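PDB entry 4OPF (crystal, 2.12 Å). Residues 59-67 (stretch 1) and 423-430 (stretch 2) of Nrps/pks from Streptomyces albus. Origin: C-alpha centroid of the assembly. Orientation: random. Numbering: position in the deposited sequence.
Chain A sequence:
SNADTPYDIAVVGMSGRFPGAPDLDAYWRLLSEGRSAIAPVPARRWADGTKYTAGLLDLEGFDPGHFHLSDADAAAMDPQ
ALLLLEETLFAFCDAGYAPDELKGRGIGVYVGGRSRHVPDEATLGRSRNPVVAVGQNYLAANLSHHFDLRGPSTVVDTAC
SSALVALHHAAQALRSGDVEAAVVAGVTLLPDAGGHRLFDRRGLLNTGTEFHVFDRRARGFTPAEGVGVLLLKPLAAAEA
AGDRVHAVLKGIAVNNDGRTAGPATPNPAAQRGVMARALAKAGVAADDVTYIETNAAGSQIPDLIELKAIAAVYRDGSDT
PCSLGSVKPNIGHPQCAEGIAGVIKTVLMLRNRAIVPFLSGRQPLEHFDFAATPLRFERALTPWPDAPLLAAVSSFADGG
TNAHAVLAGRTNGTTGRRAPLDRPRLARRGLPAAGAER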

ATOM      1  N   LEU A  59      -7.690  -3.669  28.536  1.00 61.34           N
ATOM      2  CA  LEU A  59      -7.897  -2.250  28.288  1.00 62.84           C
ATOM      3  C   LEU A  59      -8.728  -1.666  29.411  1.00 64.62           C
ATOM      4  O   LEU A  59      -9.731  -2.239  29.785  1.00 63.27           O
ATOM      5  CB  LEU A  59      -8.653  -2.027  26.984  1.00 61.30           C
ATOM      6  CG  LEU A  59      -7.890  -2.362  25.728  1.00 60.60           C
ATOM      7  CD1 LEU A  59      -8.661  -1.827  24.552  1.00 60.80           C
ATOM      8  CD2 LEU A  59      -6.491  -1.774  25.822  1.00 60.55           C
ATOM      9  N   GLU A  60      -8.311  -0.519  29.927  1.00 71.45           N
ATOM     10  CA  GLU A  60      -9.064   0.164  30.981  1.00 81.96           C
ATOM     11  C   GLU A  60      -9.813   1.404  30.503  1.00 75.02           C
ATOM     12  O   GLU A  60     -10.035   2.338  31.269  1.00 78.24           O
ATOM     13  CB  GLU A  60      -8.112   0.534  32.102  1.00 89.59           C
ATOM     14  CG  GLU A  60      -7.709  -0.665  32.925  1.00 96.97           C
ATOM     15  CD  GLU A  60      -6.971  -0.232  34.149  1.00103.65           C
ATOM     16  OE1 GLU A  60      -6.210   0.756  34.036  1.00107.47           O
ATOM     17  OE2 GLU A  60      -7.169  -0.863  35.208  1.00107.18           O
ATOM     18  N   GLY A  61     -10.230   1.387  29.245  1.00 67.05           N
ATOM     19  CA  GLY A  61     -10.801   2.563  28.620  1.00 63.29           C
ATOM     20  C   GLY A  61      -9.748   3.449  27.955  1.00 58.48           C
ATOM     21  O   GLY A  61      -8.586   3.040  27.711  1.00 51.67           O
ATOM     22  N   PHE A  62     -10.161   4.671  27.664  1.00 50.80           N
ATOM     23  CA  PHE A  62      -9.394   5.550  26.811  1.00 48.50           C
ATOM     24  C   PHE A  62      -9.543   6.937  27.379  1.00 46.58           C
ATOM     25  O   PHE A  62     -10.405   7.165  28.246  1.00 46.30           O
ATOM     26  CB  PHE A  62      -9.932   5.471  25.375  1.00 49.38           C
ATOM     27  CG  PHE A  62      -9.827   4.080  24.731  1.00 49.13           C
ATOM     28  CD1 PHE A  62      -8.585   3.564  24.306  1.00 46.61           C
ATOM     29  CD2 PHE A  62     -10.970   3.286  24.543  1.00 51.62           C
ATOM     30  CE1 PHE A  62      -8.484   2.304  23.713  1.00 45.11           C
ATOM     31  CE2 PHE A  62     -10.860   2.003  23.971  1.00 51.31           C
ATOM     32  CZ  PHE A  62      -9.623   1.523  23.542  1.00 46.16           C
ATOM     33  N   ASP A  63      -8.702   7.850  26.916  1.00 45.40           N
ATOM     34  CA  ASP A  63      -8.807   9.284  27.248  1.00 47.43           C
ATOM     35  C   ASP A  63      -9.080  10.111  25.984  1.00 43.65           C
ATOM     36  O   ASP A  63      -8.169  10.689  25.430  1.00 40.88           O
ATOM     37  CB  ASP A  63      -7.521   9.763  27.898  1.00 50.29           C
ATOM     38  CG  ASP A  63      -7.642  11.171  28.476  1.00 55.99           C
ATOM     39  OD1 ASP A  63      -8.550  11.929  28.060  1.00 58.31           O
ATOM     40  OD2 ASP A  63      -6.804  11.514  29.350  1.00 60.21           O
ATOM     41  N   PRO A  64     -10.332  10.163  25.525  1.00 44.32           N
ATOM     42  CA  PRO A  64     -10.691  10.889  24.291  1.00 45.33           C
ATOM     43  C   PRO A  64     -10.255  12.354  24.334  1.00 43.02           C
ATOM     44  O   PRO A  64      -9.814  12.881  23.298  1.00 38.48           O
ATOM     45  CB  PRO A  64     -12.229  10.853  24.272  1.00 50.20           C
ATOM     46  CG  PRO A  64     -12.608   9.763  25.217  1.00 50.62           C
ATOM     47  CD  PRO A  64     -11.525   9.741  26.270  1.00 49.61           C
ATOM     48  N   GLY A  65     -10.421  12.974  25.504  1.00 41.89           N
ATOM     49  CA  GLY A  65     -10.122  14.394  25.721  1.00 44.63           C
ATOM     50  C   GLY A  65      -8.705  14.774  25.309  1.00 45.69           C
ATOM     51  O   GLY A  65      -8.465  15.794  24.643  1.00 44.59           O
ATOM     52  N   HIS A  66      -7.763  13.909  25.655  1.00 46.02           N
ATOM     53  CA  HIS A  66      -6.377  14.142  25.334  1.00 45.14           C
ATOM     54  C   HIS A  66      -6.212  14.212  23.852  1.00 42.70           C
ATOM     55  O   HIS A  66      -5.408  14.983  23.336  1.00 44.03           O
ATOM     56  CB  HIS A  66      -5.506  13.057  25.911  1.00 49.32           C
ATOM     57  CG  HIS A  66      -4.056  13.411  25.930  1.00 54.63           C
ATOM     58  ND1 HIS A  66      -3.430  13.901  27.058  1.00 54.47           N
ATOM     59  CD2 HIS A  66      -3.112  13.364  24.958  1.00 51.82           C
ATOM     60  CE1 HIS A  66      -2.157  14.122  26.782  1.00 56.15           C
ATOM     61  NE2 HIS A  66      -1.940  13.815  25.513  1.00 54.18           N
ATOM     62  N   PHE A  67      -7.028  13.464  23.136  1.00 37.63           N
ATOM     63  CA  PHE A  67      -6.974  13.495  21.677  1.00 35.43           C
ATOM     64  C   PHE A  67      -7.990  14.393  21.016  1.00 35.39           C
ATOM     65  O   PHE A  67      -8.271  14.227  19.815  1.00 36.26           O
ATOM     66  CB  PHE A  67      -7.040  12.032  21.152  1.00 35.97           C
ATOM     67  CG  PHE A  67      -5.903  11.195  21.659  1.00 33.92           C
ATOM     68  CD1 PHE A  67      -4.695  11.229  21.011  1.00 34.07           C
ATOM     69  CD2 PHE A  67      -5.995  10.513  22.855  1.00 33.77           C
ATOM     70  CE1 PHE A  67      -3.620  10.519  21.524  1.00 33.06           C
ATOM     71  CE2 PHE A  67      -4.928   9.838  23.390  1.00 35.15           C
ATOM     72  CZ  PHE A  67      -3.730   9.819  22.704  1.00 31.97           C
ATOM     73  N   ARG A 423       5.725   9.090  29.291  1.00 45.98           N
ATOM     74  CA  ARG A 423       4.374   8.979  28.777  1.00 48.38           C
ATOM     75  C   ARG A 423       3.474   9.908  29.570  1.00 49.42           C
ATOM     76  O   ARG A 423       3.528   9.909  30.755  1.00 52.60           O
ATOM     77  CB  ARG A 423       3.871   7.564  28.971  1.00 46.92           C
ATOM     78  CG  ARG A 423       4.540   6.536  28.106  1.00 48.90           C
ATOM     79  CD  ARG A 423       4.146   5.151  28.601  1.00 52.65           C
ATOM     80  NE  ARG A 423       4.396   4.201  27.555  1.00 55.83           N
ATOM     81  CZ  ARG A 423       3.708   3.084  27.325  1.00 57.65           C
ATOM     82  NH1 ARG A 423       2.657   2.740  28.110  1.00 53.29           N
ATOM     83  NH2 ARG A 423       4.084   2.308  26.274  1.00 49.94           N
ATOM     84  N   PRO A 424       2.649  10.709  28.926  1.00 52.74           N
ATOM     85  CA  PRO A 424       1.699  11.442  29.780  1.00 54.60           C
ATOM     86  C   PRO A 424       0.757  10.516  30.533  1.00 57.68           C
ATOM     87  O   PRO A 424       0.511   9.388  30.095  1.00 55.84           O
ATOM     88  CB  PRO A 424       0.907  12.281  28.791  1.00 54.23           C
ATOM     89  CG  PRO A 424       1.011  11.543  27.515  1.00 56.64           C
ATOM     90  CD  PRO A 424       2.363  10.875  27.494  1.00 53.84           C
ATOM     91  N   ARG A 425       0.277  10.963  31.685  1.00 64.32           N
ATOM     92  CA  ARG A 425      -0.716  10.199  32.446  1.00 75.18           C
ATOM     93  C   ARG A 425      -2.082  10.459  31.821  1.00 73.69           C
ATOM     94  O   ARG A 425      -2.608  11.569  31.900  1.00 75.95           O
ATOM     95  CB  ARG A 425      -0.764  10.626  33.923  1.00 85.73           C
ATOM     96  CG  ARG A 425       0.540  10.460  34.700  1.00 95.77           C
ATOM     97  CD  ARG A 425       0.523  11.295  35.985  1.00108.19           C
ATOM     98  NE  ARG A 425       1.842  11.861  36.295  1.00111.68           N
ATOM     99  CZ  ARG A 425       2.532  11.671  37.421  1.00112.32           C
ATOM    100  NH1 ARG A 425       3.722  12.246  37.550  1.00111.49           N
ATOM    101  NH2 ARG A 425       2.054  10.928  38.421  1.00109.58           N
ATOM    102  N   LEU A 426      -2.647   9.434  31.196  1.00 68.85           N
ATOM    103  CA  LEU A 426      -3.951   9.544  30.569  1.00 62.73           C
ATOM    104  C   LEU A 426      -5.040   9.192  31.593  1.00 64.65           C
ATOM    105  O   LEU A 426      -4.849   8.347  32.438  1.00 67.77           O
ATOM    106  CB  LEU A 426      -4.005   8.610  29.369  1.00 56.93           C
ATOM    107  CG  LEU A 426      -3.017   8.871  28.247  1.00 52.15           C
ATOM    108  CD1 LEU A 426      -3.258   7.860  27.153  1.00 51.08           C
ATOM    109  CD2 LEU A 426      -3.162  10.275  27.685  1.00 51.47           C
ATOM    110  N   ALA A 427      -6.173   9.865  31.531  1.00 69.35           N
ATOM    111  CA  ALA A 427      -7.253   9.623  32.496  1.00 73.34           C
ATOM    112  C   ALA A 427      -8.313   8.755  31.840  1.00 72.35           C
ATOM    113  O   ALA A 427      -9.247   9.283  31.232  1.00 67.93           O
ATOM    114  CB  ALA A 427      -7.862  10.939  32.978  1.00 71.90           C
ATOM    115  N   ARG A 428      -8.168   7.435  31.978  1.00 69.29           N
ATOM    116  CA  ARG A 428      -9.013   6.478  31.264  1.00 72.80           C
ATOM    117  C   ARG A 428     -10.397   6.149  31.834  1.00 76.66           C
ATOM    118  O   ARG A 428     -10.554   5.909  33.032  1.00 74.93           O
ATOM    119  CB  ARG A 428      -8.258   5.179  31.104  1.00 78.44           C
ATOM    120  CG  ARG A 428      -7.213   5.273  30.009  1.00 78.32           C
ATOM    121  CD  ARG A 428      -5.923   4.650  30.483  1.00 76.18           C
ATOM    122  NE  ARG A 428      -5.085   4.325  29.345  1.00 72.20           N
ATOM    123  CZ  ARG A 428      -3.761   4.330  29.373  1.00 71.58           C
ATOM    124  NH1 ARG A 428      -3.113   4.682  30.473  1.00 75.27           N
ATOM    125  NH2 ARG A 428      -3.080   3.997  28.288  1.00 66.59           N
ATOM    126  N   ARG A 429     -11.376   6.085  30.932  1.00 74.72           N
ATOM    127  CA  ARG A 429     -12.737   5.682  31.255  1.00 77.43           C
ATOM    128  C   ARG A 429     -13.327   4.912  30.065  1.00 77.29           C
ATOM    129  O   ARG A 429     -12.821   5.036  28.927  1.00 64.28           O
ATOM    130  CB  ARG A 429     -13.576   6.914  31.600  1.00 82.95           C
ATOM    131  CG  ARG A 429     -13.173   8.143  30.796  1.00 83.24           C
ATOM    132  CD  ARG A 429     -14.052   9.349  31.089  1.00 89.15           C
ATOM    133  NE  ARG A 429     -13.823  10.379  30.080  1.00 89.58           N
ATOM    134  CZ  ARG A 429     -14.584  11.452  29.885  1.00 95.22           C
ATOM    135  NH1 ARG A 429     -14.272  12.321  28.916  1.00 96.76           N
ATOM    136  NH2 ARG A 429     -15.647  11.678  30.651  1.00 99.56           N
ATOM    137  N   GLY A 430     -14.338   4.070  30.350  1.00 76.52           N
ATOM    138  CA  GLY A 430     -15.133   3.361  29.329  1.00 73.01           C
ATOM    139  C   GLY A 430     -16.425   4.144  29.135  1.00 76.12           C
ATOM    140  O   GLY A 430     -16.559   4.894  28.160  1.00 72.80           O
TER

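Two loops need not form a sheet to borrow its bonding. In this chain, stretches separated by more than 350 residues meet through a single antiparallel bridge, and the side chains near it extend the contact. The bridge joins F62 to R429 by a reciprocal pair of hydrogen bonds: F62 N donates to R429 O (3.0 Å) and R429 N donates to F62 O (3.1 Å), both close to linear. The R428 CA carbon adds a weaker CA-H...O contact, 3.4 Å from F62 O.

R429, which has the most surface covered, 64 Å², bonds to stretch 1 through its backbone alone. Its CB points away from stretch 1, yet its long side chain still brings NE within 4.5 Å of P64 CD. Next to the bridge, G61 lets the two backbones come close: G61 CA lies 3.2 Å from R429 O, and a CB there would clash with that oxygen and with the nitrogen of G430. The backbone angles of G61 independently call for glycine.

R428, with 63 Å² covered, comes closest through the aliphatic part of its side chain. R428 CB lies 3.4 Å from E60 O and R428 CG 3.5 Å from G61 O, while its NE and NH2 are hydrogen-bonded elsewhere in the structure.

D63, with 62 Å² covered, extends the bonding beyond the bridge. Its CB points toward stretch 2, and OD2 accepts a hydrogen bond from A427 N at 2.8 Å, so a carboxylate does the work of a backbone carbonyl. The other oxygen, OD1, accepts from H66 N at 3.2 Å, tying the following turn to the same side chain. The ring of H66 itself makes a nonpolar contact: L426 CD2 sits over one face of it, 3.8 Å from its centroid, in a CH-pi contact, and P424 CB approaches H66 CE1 at 4.1 Å.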